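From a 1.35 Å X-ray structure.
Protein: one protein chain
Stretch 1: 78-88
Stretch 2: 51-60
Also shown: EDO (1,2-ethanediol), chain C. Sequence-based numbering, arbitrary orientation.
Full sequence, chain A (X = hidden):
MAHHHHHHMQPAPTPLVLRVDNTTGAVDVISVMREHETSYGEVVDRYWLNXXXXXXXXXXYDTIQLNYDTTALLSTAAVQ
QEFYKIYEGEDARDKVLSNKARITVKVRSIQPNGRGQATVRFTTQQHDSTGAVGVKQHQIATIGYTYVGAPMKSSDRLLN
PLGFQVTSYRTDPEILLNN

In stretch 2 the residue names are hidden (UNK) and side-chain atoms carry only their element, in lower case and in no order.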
# COMPACT_ATOMS: atom_id res chain seq x y z
N ALA A 78 1.78 21.30 -6.41
CA ALA A 78 2.14 22.25 -5.37
C ALA A 78 2.42 21.56 -4.03
O ALA A 78 3.35 21.92 -3.31
CB ALA A 78 1.08 23.32 -5.19
N VAL A 79 1.63 20.53 -3.72
CA VAL A 79 1.84 19.80 -2.47
C VAL A 79 3.11 18.93 -2.58
O VAL A 79 3.86 18.78 -1.62
CB VAL A 79 0.58 19.02 -2.08
CG1 VAL A 79 0.81 18.12 -0.89
CG2 VAL A 79 -0.55 19.99 -1.75
N GLN A 80 3.34 18.36 -3.76
CA GLN A 80 4.61 17.67 -4.03
C GLN A 80 5.79 18.54 -3.69
O GLN A 80 6.73 18.08 -3.01
CB GLN A 80 4.70 17.28 -5.50
CG GLN A 80 3.85 16.10 -5.92
CD GLN A 80 3.93 15.82 -7.39
OE1 GLN A 80 4.41 16.64 -8.18
NE2 GLN A 80 3.44 14.66 -7.78
N GLN A 81 5.79 19.78 -4.16
CA GLN A 81 6.94 20.66 -3.90
C GLN A 81 7.15 20.89 -2.41
O GLN A 81 8.28 20.90 -1.95
CB GLN A 81 6.80 21.98 -4.65
CG GLN A 81 6.93 21.84 -6.17
CD GLN A 81 8.32 21.41 -6.56
OE1 GLN A 81 9.31 22.07 -6.19
NE2 GLN A 81 8.43 20.30 -7.27
N GLU A 82 6.06 21.03 -1.66
CA GLU A 82 6.14 21.19 -0.20
C GLU A 82 6.73 19.93 0.45
O GLU A 82 7.64 20.02 1.28
CB GLU A 82 4.77 21.50 0.36
CG GLU A 82 4.26 22.87 -0.05
CD GLU A 82 2.82 23.11 0.31
OE1 GLU A 82 2.12 22.17 0.70
OE2 GLU A 82 2.37 24.28 0.16
N PHE A 83 6.26 18.77 0.03
CA PHE A 83 6.70 17.49 0.59
C PHE A 83 8.17 17.22 0.26
O PHE A 83 8.96 16.81 1.11
CB PHE A 83 5.81 16.37 0.05
CG PHE A 83 6.34 15.01 0.35
CD1 PHE A 83 6.39 14.53 1.65
CD2 PHE A 83 6.76 14.19 -0.68
CE1 PHE A 83 6.89 13.28 1.91
CE2 PHE A 83 7.25 12.92 -0.42
CZ PHE A 83 7.32 12.47 0.87
N TYR A 84 8.57 17.51 -0.98
CA TYR A 84 9.92 17.20 -1.43
C TYR A 84 10.94 17.95 -0.60
O TYR A 84 12.05 17.44 -0.39
CB TYR A 84 10.12 17.57 -2.90
CG TYR A 84 9.36 16.75 -3.92
CD1 TYR A 84 8.91 15.46 -3.63
CD2 TYR A 84 9.11 17.25 -5.20
CE1 TYR A 84 8.25 14.71 -4.59
CE2 TYR A 84 8.45 16.51 -6.14
CZ TYR A 84 8.01 15.24 -5.83
OH TYR A 84 7.32 14.51 -6.80
N LYS A 85 10.60 19.13 -0.11
CA LYS A 85 11.56 19.92 0.67
C LYS A 85 11.97 19.21 1.95
O LYS A 85 13.09 19.41 2.43
CB LYS A 85 11.00 21.31 0.98
CG LYS A 85 10.91 22.19 -0.25
CD LYS A 85 10.49 23.60 0.10
CE LYS A 85 10.16 24.42 -1.13
NZ LYS A 85 10.98 24.13 -2.35
N ILE A 86 11.11 18.36 2.50
CA ILE A 86 11.48 17.56 3.69
C ILE A 86 12.72 16.71 3.41
O ILE A 86 13.49 16.41 4.31
CB ILE A 86 10.29 16.66 4.13
CG1 ILE A 86 9.10 17.53 4.56
CG2 ILE A 86 10.69 15.71 5.25
CD1 ILE A 86 7.83 16.76 4.81
N TYR A 87 12.90 16.31 2.14
CA TYR A 87 13.98 15.44 1.67
C TYR A 87 15.01 16.17 0.82
O TYR A 87 15.73 15.54 0.03
CB TYR A 87 13.36 14.21 0.93
CG TYR A 87 12.59 13.38 1.93
CD1 TYR A 87 13.27 12.51 2.77
CD2 TYR A 87 11.22 13.51 2.12
CE1 TYR A 87 12.61 11.78 3.73
CE2 TYR A 87 10.54 12.78 3.09
CZ TYR A 87 11.26 11.92 3.91
OH TYR A 87 10.67 11.19 4.92
N GLU A 88 15.14 17.47 1.03
CA GLU A 88 16.15 18.26 0.32
C GLU A 88 16.98 19.03 1.32
O GLU A 88 16.53 19.36 2.42
CB GLU A 88 15.47 19.21 -0.67
CG GLU A 88 14.86 18.48 -1.87
CD GLU A 88 13.89 19.32 -2.69
OE1 GLU A 88 13.55 20.44 -2.29
OE2 GLU A 88 13.43 18.85 -3.75
N UNK A 51 -4.09 6.26 3.90
CA UNK A 51 -2.91 5.89 3.12
C UNK A 51 -1.98 7.10 3.02
O UNK A 51 -0.76 6.98 3.15
c UNK A 51 -3.32 5.46 1.72
c UNK A 51 -2.13 5.02 0.89
n UNK A 51 -3.31 3.39 -0.45
o UNK A 51 -2.08 4.92 -1.51
c UNK A 51 -2.50 4.43 -0.47
N UNK A 52 -2.54 8.29 2.80
CA UNK A 52 -1.73 9.48 2.66
C UNK A 52 -0.95 9.81 3.93
O UNK A 52 0.27 10.00 3.87
c UNK A 52 -1.20 11.85 0.50
c UNK A 52 -1.74 11.85 1.79
o UNK A 52 0.72 14.97 0.50
c UNK A 52 -0.38 12.88 0.06
c UNK A 52 -0.07 13.91 0.93
c UNK A 52 -0.59 13.93 2.21
c UNK A 52 -1.40 12.90 2.65
c UNK A 52 -2.59 10.68 2.24
N UNK A 53 -1.63 9.86 5.06
CA UNK A 53 -0.97 10.23 6.30
C UNK A 53 0.08 9.18 6.67
O UNK A 53 1.19 9.53 7.07
c UNK A 53 -2.81 11.73 7.13
c UNK A 53 -1.98 10.49 7.43
c UNK A 53 -1.25 10.67 8.76
N UNK A 54 -0.25 7.91 6.54
CA UNK A 54 0.71 6.87 6.90
C UNK A 54 1.94 6.97 6.00
O UNK A 54 3.08 6.82 6.47
c UNK A 54 0.10 5.47 6.79
c UNK A 54 -0.92 5.12 7.89
c UNK A 54 -1.50 3.75 7.63
c UNK A 54 -0.26 5.18 9.27
N UNK A 55 1.75 7.16 4.71
CA UNK A 55 2.90 7.16 3.80
C UNK A 55 3.72 8.43 3.91
O UNK A 55 4.94 8.38 3.73
o UNK A 55 3.21 4.68 1.82
c UNK A 55 2.26 5.41 2.13
c UNK A 55 2.48 6.87 2.36
n UNK A 55 1.04 4.96 2.24
N UNK A 56 3.10 9.55 4.24
CA UNK A 56 3.81 10.82 4.30
C UNK A 56 4.55 11.01 5.62
O UNK A 56 5.67 11.52 5.63
c UNK A 56 2.84 11.99 4.07
c UNK A 56 2.78 14.46 3.54
n UNK A 56 2.38 16.87 2.04
c UNK A 56 3.55 13.33 4.15
n UNK A 56 3.78 18.00 3.46
c UNK A 56 3.18 16.87 3.10
n UNK A 56 3.41 15.75 3.78
N UNK A 57 3.93 10.59 6.71
CA UNK A 57 4.47 10.87 8.03
C UNK A 57 5.40 9.77 8.55
O UNK A 57 6.24 10.01 9.40
c UNK A 57 3.21 13.65 8.74
c UNK A 57 3.34 11.12 9.05
c UNK A 57 2.46 12.33 8.74
o UNK A 57 2.77 14.56 8.02
o UNK A 57 4.23 13.78 9.46
N UNK A 58 5.25 8.55 8.06
CA UNK A 58 6.15 7.46 8.45
C UNK A 58 7.55 7.71 7.96
O UNK A 58 7.71 8.13 6.80
c UNK A 58 5.67 6.12 7.88
c UNK A 58 6.68 5.01 8.11
o UNK A 58 4.42 5.76 8.48
N UNK A 59 8.54 7.50 8.81
CA UNK A 59 9.92 7.43 8.34
C UNK A 59 10.45 6.06 8.65
O UNK A 59 10.58 5.69 9.82
c UNK A 59 14.42 7.44 8.29
c UNK A 59 12.20 8.40 8.33
c UNK A 59 13.70 8.87 6.51
c UNK A 59 10.85 8.51 8.96
c UNK A 59 12.48 9.02 7.13
c UNK A 59 13.19 7.60 8.90
c UNK A 59 14.67 8.09 7.10
o UNK A 59 15.88 7.93 6.44
N UNK A 60 10.77 5.29 7.62
CA UNK A 60 11.29 3.95 7.83
C UNK A 60 12.13 3.64 6.61
O UNK A 60 11.59 3.50 5.52
c UNK A 60 10.14 2.96 8.00
c UNK A 60 10.60 1.54 8.32
o UNK A 60 11.77 1.21 8.13
o UNK A 60 9.70 0.78 8.75
C1 EDO C . 8.25 9.33 4.41
O1 EDO C . 8.16 10.65 4.97
C2 EDO C . 8.27 9.40 2.90
O2 EDO C . 6.99 9.78 2.50
O HOH W 1 2.10 19.98 2.37

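Position 51 has five side-chain atoms: three carbons in a row, the third carrying one oxygen and one nitrogen. It lies out of reach of stretch 1. This is Gln 51.

Position 52 has one carbon, then a six-carbon ring bearing an oxygen. That oxygen lies 3.4 Å from Val 79 CG1. A phenol identifies Tyr 52.

Position 53 has three carbons, one carrying the other two. It touches nothing on stretch 1. This is Val 53.

Position 54 has four carbons, forked at the second. It is also out of reach. This is Leu 54.

Position 55 has two carbons, the second carrying one oxygen and one nitrogen. It makes no contact with stretch 1. The short amide is Asn 55, and Asn 55 ND2 donates a hydrogen bond to Gln 51 O at 2.9 Å.

Position 56 has three carbons, a nitrogen, then a carbon carrying two more nitrogens. This long chain approaches Val 79, Phe 83 and Ile 86. The three-nitrogen end is a guanidinium, so the residue is Arg 56. Arg 56 NH1 is 3.6 Å from Val 79 CG1, and Arg 56 NE is 3.9 Å from Phe 83 CD1, which lies over one face of the guanidinium.

Position 57 has three carbons, the third carrying two oxygens. It makes no contact with stretch 1. The carboxylate is Glu 57.

Position 58 has one carbon carrying an oxygen and a carbon. Its CB points away from stretch 1. This is Thr 58, the first residue to leave helical geometry; Thr 58 OG1 donates to Leu 54 O at 2.6 Å.

Position 59 has one carbon and a six-carbon ring bearing an oxygen. The ring meets Tyr 87 at its edge. This is Tyr 59, with Tyr 59 CD1 3.6 Å from Tyr 87 OH.

Position 60 has two carbons, the second carrying two oxygens. It is out of reach of stretch 1. This is Asp 60.

The contact centres on Arg 56, which has the largest covered area. Its extended side chain spans the gap between two helices whose axes come no closer than 12.6 Å. Arg 56 NH1 donates to Tyr 52 OH at 3.0 Å, tying together two side chains that both meet Val 79. No direct hydrogen bond crosses between the stretches. Water 1 bridges instead, accepting from Arg 56 NH2 at 2.8 Å and donating to Glu 82 OE1 at 2.8 Å. Ethanediol makes a second bridge: Tyr 87 OH donates to EDO O1 at 2.6 Å, and EDO O1 donates to Arg 56 O at 2.7 Å.

Stretch 2, residues 51-60: QYVLNRETYD
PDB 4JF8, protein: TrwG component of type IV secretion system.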